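Long-range contacts in variant surface glycoprotein MITat 1.13 (Trypanosoma brucei, PDB 6Z8H), which probably forms part of the dense surface coat by which the parasite, switching among antigenically distinct variants, evades the host immune response: residues L69-L74 with G372-R377; A73-P78 with T347-A352. One frame throughout, in Å; residues are numbered along the deposited sequence.

How the interactions relate
Interactions 1 and 2 both start from the C-terminal end of helix 34-75 and share Ala73 and Leu74, so one helix end packs against both a helix and a strand. Their centres lie about 7 Å apart and about 37 and 41 Å from the centre of the elongated chain, at the same end of it. Along the chain the helix end comes first, then strand 348-351 of interaction 2, then helix 368-383 of interaction 1. The two late elements also touch each other, with Ala374 CB 3.8 Å from Ile349 CD1. Together the contacts join a strand and helix from late in the modelled chain to the long N-terminal helical hairpin, and residues of both contacts also meet the second subunit.

Interaction 1. Residues L69-L74 with G372-R377; sequences LVTAAL and GDAIAR
Apolar packing carries this contact, and Ile375 is its centre. The segment axes of 69-74 and 372-377 approach to 9.8 Å and run in nearly the same direction, 29° apart. Ile375 keeps CG1 anti to the carbonyl carbon (chi1 -68°) and extends its chain, so that CD1 reaches the other helix. There CD1 meets Val70 CG1 at 4.0 Å, the two side chains crossing at about a right angle. The second branch, Ile375 CG2, lies 3.9 Å from Leu74 CD2, one turn further along, so the two branches span successive turns. Thr71 belongs to the same packing: its OG1 is in van der Waals contact with Ile375 CD1, at 3.6 Å, while its hydrogen bond goes back to Ser67 O.

A salt bridge within 372-377 lies away from helix 34-75, toward strand 348-351 and the second subunit. Asp373 OD1 lies in the guanidinium plane of Arg377, 3.0 Å from NE, which comes to it from above the carboxylate plane, 49° out of it. Arg377 NH1 also forms salt bridges to Glu357 and to Glu311 of the second subunit.

Branched side chains pack the two helices in near-parallel alignment, adding helix 368-383 to the long helical hairpin characteristic of A-type VSG N-terminal domains.

Interaction 2. Residues A73-P78 with T347-A352; sequences ALAAVP and TRIPKA
This is a small, partly buried apolar contact between the end of helix 34-75 and the start of strand 348-351. It sits at the turn by which the chain passes from helix 34-75 into helix 78-129. The buried surface, 141 Å² summed over both sides, comes chiefly from Ala75 and Thr347.

Ala75 points its methyl at the strand, where CB rests 3.7 Å from Ile349 CG2 and 3.8 Å from Thr347 CG2. Between these two side chains it also meets the backbone, with Arg348 O 3.7 Å from Ala75 CB. Ile349 turns CG2 to the helix end because CG1 takes the crowded position between backbone N and carbonyl carbon (chi1 56°), which leads the longer branch away.

Thr347 divides its two branches between different tasks. With OG1 beside the backbone N (chi1 -58°), CG2 is anti to that N and faces the turn, 4.1 Å from Ala76 CB. OG1 instead hydrogen-bonds to the carbonyl oxygens of Ile344 and Asp343, at the end of helix 336-345. Ala76 is the first residue to leave the helical conformation (psi 162°), and Val77 follows at the N-cap position of the next helix.

Strand 348-351 pairs antiparallel with 358-361, Ile349 bonding through its backbone to Asp360, while Leu378 of helix 368-383 packs against both Ala75 and Pro350 and Gln81 of helix 78-129 against Ala76.

Interaction 1. Residues L69-L74 with G372-R377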
loop_
_atom_site.group_PDB
_atom_site.type_symbol
_atom_site.label_atom_id
_atom_site.label_comp_id
_atom_site.label_asym_id
_atom_site.label_seq_id
_atom_site.Cartn_x
_atom_site.Cartn_y
_atom_site.Cartn_z
ATOM N N LEU A 69 -11.815 27.166 12.316
ATOM C CA LEU A 69 -12.480 27.517 13.573
ATOM C C LEU A 69 -11.555 28.362 14.443
ATOM O O LEU A 69 -11.982 29.357 15.029
ATOM C CB LEU A 69 -12.907 26.270 14.344
ATOM C CG LEU A 69 -14.106 25.480 13.815
ATOM C CD1 LEU A 69 -14.272 24.203 14.597
ATOM C CD2 LEU A 69 -15.340 26.356 13.944
ATOM N N VAL A 70 -10.287 27.960 14.581
ATOM C CA VAL A 70 -9.375 28.724 15.432
ATOM C C VAL A 70 -9.193 30.125 14.876
ATOM O O VAL A 70 -9.247 31.125 15.612
ATOM C CB VAL A 70 -8.035 27.989 15.596
ATOM C CG1 VAL A 70 -7.031 28.864 16.323
ATOM C CG2 VAL A 70 -8.235 26.685 16.318
ATOM N N THR A 71 -8.952 30.218 13.570
ATOM C CA THR A 71 -8.720 31.510 12.945
ATOM C C THR A 71 -9.940 32.404 13.079
ATOM O O THR A 71 -9.834 33.569 13.465
ATOM C CB THR A 71 -8.359 31.310 11.475
ATOM O OG1 THR A 71 -7.241 30.403 11.341
ATOM C CG2 THR A 71 -8.034 32.621 10.799
ATOM N N ALA A 72 -11.119 31.869 12.797
ATOM C CA ALA A 72 -12.338 32.659 12.923
ATOM C C ALA A 72 -12.607 33.054 14.370
ATOM O O ALA A 72 -13.080 34.161 14.633
ATOM C CB ALA A 72 -13.510 31.851 12.347
ATOM N N ALA A 73 -12.388 32.134 15.314
ATOM C CA ALA A 73 -12.613 32.450 16.710
ATOM C C ALA A 73 -11.756 33.616 17.144
ATOM O O ALA A 73 -12.190 34.411 17.971
ATOM C CB ALA A 73 -12.300 31.236 17.571
ATOM N N LEU A 74 -10.568 33.778 16.588
ATOM C CA LEU A 74 -9.709 34.895 16.983
ATOM C C LEU A 74 -10.142 36.188 16.316
ATOM O O LEU A 74 -10.117 37.252 16.950
ATOM C CB LEU A 74 -8.277 34.593 16.550
ATOM C CG LEU A 74 -7.148 35.033 17.453
ATOM C CD1 LEU A 74 -7.148 34.070 18.658
ATOM C CD2 LEU A 74 -5.839 35.007 16.707
ATOM N N GLY A 372 -2.547 30.791 9.264
ATOM C CA GLY A 372 -1.500 30.972 10.255
ATOM C C GLY A 372 -0.948 32.382 10.284
ATOM O O GLY A 372 -0.724 32.942 11.364
ATOM N N ASP A 373 -0.651 32.942 9.101
ATOM C CA ASP A 373 -0.195 34.326 9.018
ATOM C C ASP A 373 -1.226 35.255 9.646
ATOM O O ASP A 373 -0.880 36.185 10.388
ATOM C CB ASP A 373 0.016 34.701 7.548
ATOM C CG ASP A 373 0.820 35.951 7.359
ATOM O OD1 ASP A 373 1.412 36.441 8.332
ATOM O OD2 ASP A 373 0.908 36.433 6.212
ATOM N N ALA A 374 -2.507 35.019 9.355
ATOM C CA ALA A 374 -3.549 35.855 9.929
ATOM C C ALA A 374 -3.537 35.777 11.449
ATOM O O ALA A 374 -3.711 36.793 12.135
ATOM C CB ALA A 374 -4.914 35.454 9.379
ATOM N N ILE A 375 -3.376 34.573 11.999
ATOM C CA ILE A 375 -3.367 34.422 13.451
ATOM C C ILE A 375 -2.220 35.231 14.055
ATOM O O ILE A 375 -2.386 35.939 15.052
ATOM C CB ILE A 375 -3.283 32.927 13.821
ATOM C CG1 ILE A 375 -4.575 32.200 13.428
ATOM C CG2 ILE A 375 -2.982 32.748 15.296
ATOM C CD1 ILE A 375 -4.574 30.714 13.701
ATOM N N ALA A 376 -1.025 35.111 13.484
ATOM C CA ALA A 376 0.089 35.889 14.004
ATOM C C ALA A 376 -0.208 37.381 13.941
ATOM O O ALA A 376 0.097 38.127 14.881
ATOM C CB ALA A 376 1.352 35.537 13.213
ATOM N N ARG A 377 -0.787 37.839 12.830
ATOM C CA ARG A 377 -1.034 39.266 12.640
ATOM C C ARG A 377 -2.115 39.762 13.591
ATOM O O ARG A 377 -2.009 40.867 14.145
ATOM C CB ARG A 377 -1.395 39.531 11.176
ATOM C CG ARG A 377 -0.227 39.312 10.213
ATOM C CD ARG A 377 -0.637 39.278 8.721
ATOM N NE ARG A 377 0.554 39.281 7.879
ATOM C CZ ARG A 377 1.085 40.372 7.323
ATOM N NH1 ARG A 377 0.511 41.556 7.452
ATOM N NH2 ARG A 377 2.189 40.290 6.618
#

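Interaction 2. Residues A73-P78 with T347-A352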
loop_
_atom_site.group_PDB
_atom_site.type_symbol
_atom_site.label_atom_id
_atom_site.label_comp_id
_atom_site.label_asym_id
_atom_site.label_seq_id
_atom_site.Cartn_x
_atom_site.Cartn_y
_atom_site.Cartn_z
ATOM N N ALA A 73 -12.388 32.134 15.314
ATOM C CA ALA A 73 -12.613 32.450 16.710
ATOM C C ALA A 73 -11.756 33.616 17.144
ATOM O O ALA A 73 -12.190 34.411 17.971
ATOM C CB ALA A 73 -12.300 31.236 17.571
ATOM N N LEU A 74 -10.568 33.778 16.588
ATOM C CA LEU A 74 -9.709 34.895 16.983
ATOM C C LEU A 74 -10.142 36.188 16.316
ATOM O O LEU A 74 -10.117 37.252 16.950
ATOM C CB LEU A 74 -8.277 34.593 16.550
ATOM C CG LEU A 74 -7.148 35.033 17.453
ATOM C CD1 LEU A 74 -7.148 34.070 18.658
ATOM C CD2 LEU A 74 -5.839 35.007 16.707
ATOM N N ALA A 75 -10.562 36.105 15.055
ATOM C CA ALA A 75 -10.834 37.295 14.259
ATOM C C ALA A 75 -12.253 37.836 14.376
ATOM O O ALA A 75 -12.448 39.029 14.160
ATOM C CB ALA A 75 -10.578 36.987 12.784
ATOM N N ALA A 76 -13.254 36.993 14.631
ATOM C CA ALA A 76 -14.644 37.428 14.542
ATOM C C ALA A 76 -15.039 38.359 15.688
ATOM O O ALA A 76 -14.383 38.429 16.734
ATOM C CB ALA A 76 -15.563 36.211 14.554
ATOM N N VAL A 77 -16.144 39.071 15.469
ATOM C CA VAL A 77 -16.723 39.951 16.480
ATOM C C VAL A 77 -17.357 39.095 17.574
ATOM O O VAL A 77 -17.745 37.939 17.332
ATOM C CB VAL A 77 -17.743 40.942 15.886
ATOM C CG1 VAL A 77 -17.132 41.813 14.807
ATOM C CG2 VAL A 77 -18.975 40.210 15.366
ATOM N N PRO A 78 -17.537 39.637 18.782
ATOM C CA PRO A 78 -17.975 38.785 19.901
ATOM C C PRO A 78 -19.263 38.010 19.666
ATOM O O PRO A 78 -19.369 36.878 20.142
ATOM C CB PRO A 78 -18.127 39.786 21.059
ATOM C CG PRO A 78 -17.106 40.817 20.760
ATOM C CD PRO A 78 -17.078 40.956 19.245
ATOM N N THR A 347 -15.672 35.345 7.671
ATOM C CA THR A 347 -14.943 36.156 8.633
ATOM C C THR A 347 -13.728 36.799 7.964
ATOM O O THR A 347 -12.933 36.119 7.320
ATOM C CB THR A 347 -14.486 35.278 9.793
ATOM O OG1 THR A 347 -15.614 34.650 10.407
ATOM C CG2 THR A 347 -13.782 36.109 10.842
ATOM N N ARG A 348 -13.597 38.115 8.109
ATOM C CA ARG A 348 -12.490 38.852 7.514
ATOM C C ARG A 348 -11.264 38.769 8.417
ATOM O O ARG A 348 -11.368 38.840 9.647
ATOM C CB ARG A 348 -12.898 40.309 7.266
ATOM C CG ARG A 348 -14.080 40.443 6.312
ATOM C CD ARG A 348 -14.318 41.886 5.876
ATOM N NE ARG A 348 -13.232 42.377 5.028
ATOM C CZ ARG A 348 -13.118 42.124 3.724
ATOM N NH1 ARG A 348 -14.028 41.388 3.093
ATOM N NH2 ARG A 348 -12.087 42.607 3.043
ATOM N N ILE A 349 -10.109 38.574 7.792
ATOM C CA ILE A 349 -8.839 38.345 8.484
ATOM C C ILE A 349 -7.752 39.121 7.766
ATOM O O ILE A 349 -7.913 39.503 6.600
ATOM C CB ILE A 349 -8.462 36.853 8.526
ATOM C CG1 ILE A 349 -8.415 36.260 7.116
ATOM C CG2 ILE A 349 -9.467 36.082 9.392
ATOM C CD1 ILE A 349 -7.812 34.858 7.059
ATOM N N PRO A 350 -6.636 39.385 8.447
ATOM C CA PRO A 350 -5.529 40.108 7.800
ATOM C C PRO A 350 -4.892 39.296 6.681
ATOM O O PRO A 350 -4.787 38.071 6.759
ATOM C CB PRO A 350 -4.526 40.340 8.938
ATOM C CG PRO A 350 -5.244 40.056 10.177
ATOM C CD PRO A 350 -6.383 39.118 9.868
ATOM N N LYS A 351 -4.398 40.016 5.665
ATOM C CA LYS A 351 -3.692 39.455 4.515
ATOM C C LYS A 351 -2.427 40.264 4.246
ATOM O O LYS A 351 -2.475 41.500 4.201
ATOM C CB LYS A 351 -4.592 39.525 3.275
ATOM C CG LYS A 351 -3.960 38.980 2.008
ATOM C CD LYS A 351 -4.878 39.099 0.793
ATOM C CE LYS A 351 -4.842 40.480 0.163
ATOM N NZ LYS A 351 -5.482 40.470 -1.192
ATOM N N ALA A 352 -1.306 39.573 4.040
ATOM C CA ALA A 352 -0.063 40.246 3.684
ATOM C C ALA A 352 -0.171 40.881 2.299
ATOM O O ALA A 352 -0.866 40.385 1.411
ATOM C CB ALA A 352 1.090 39.237 3.703
#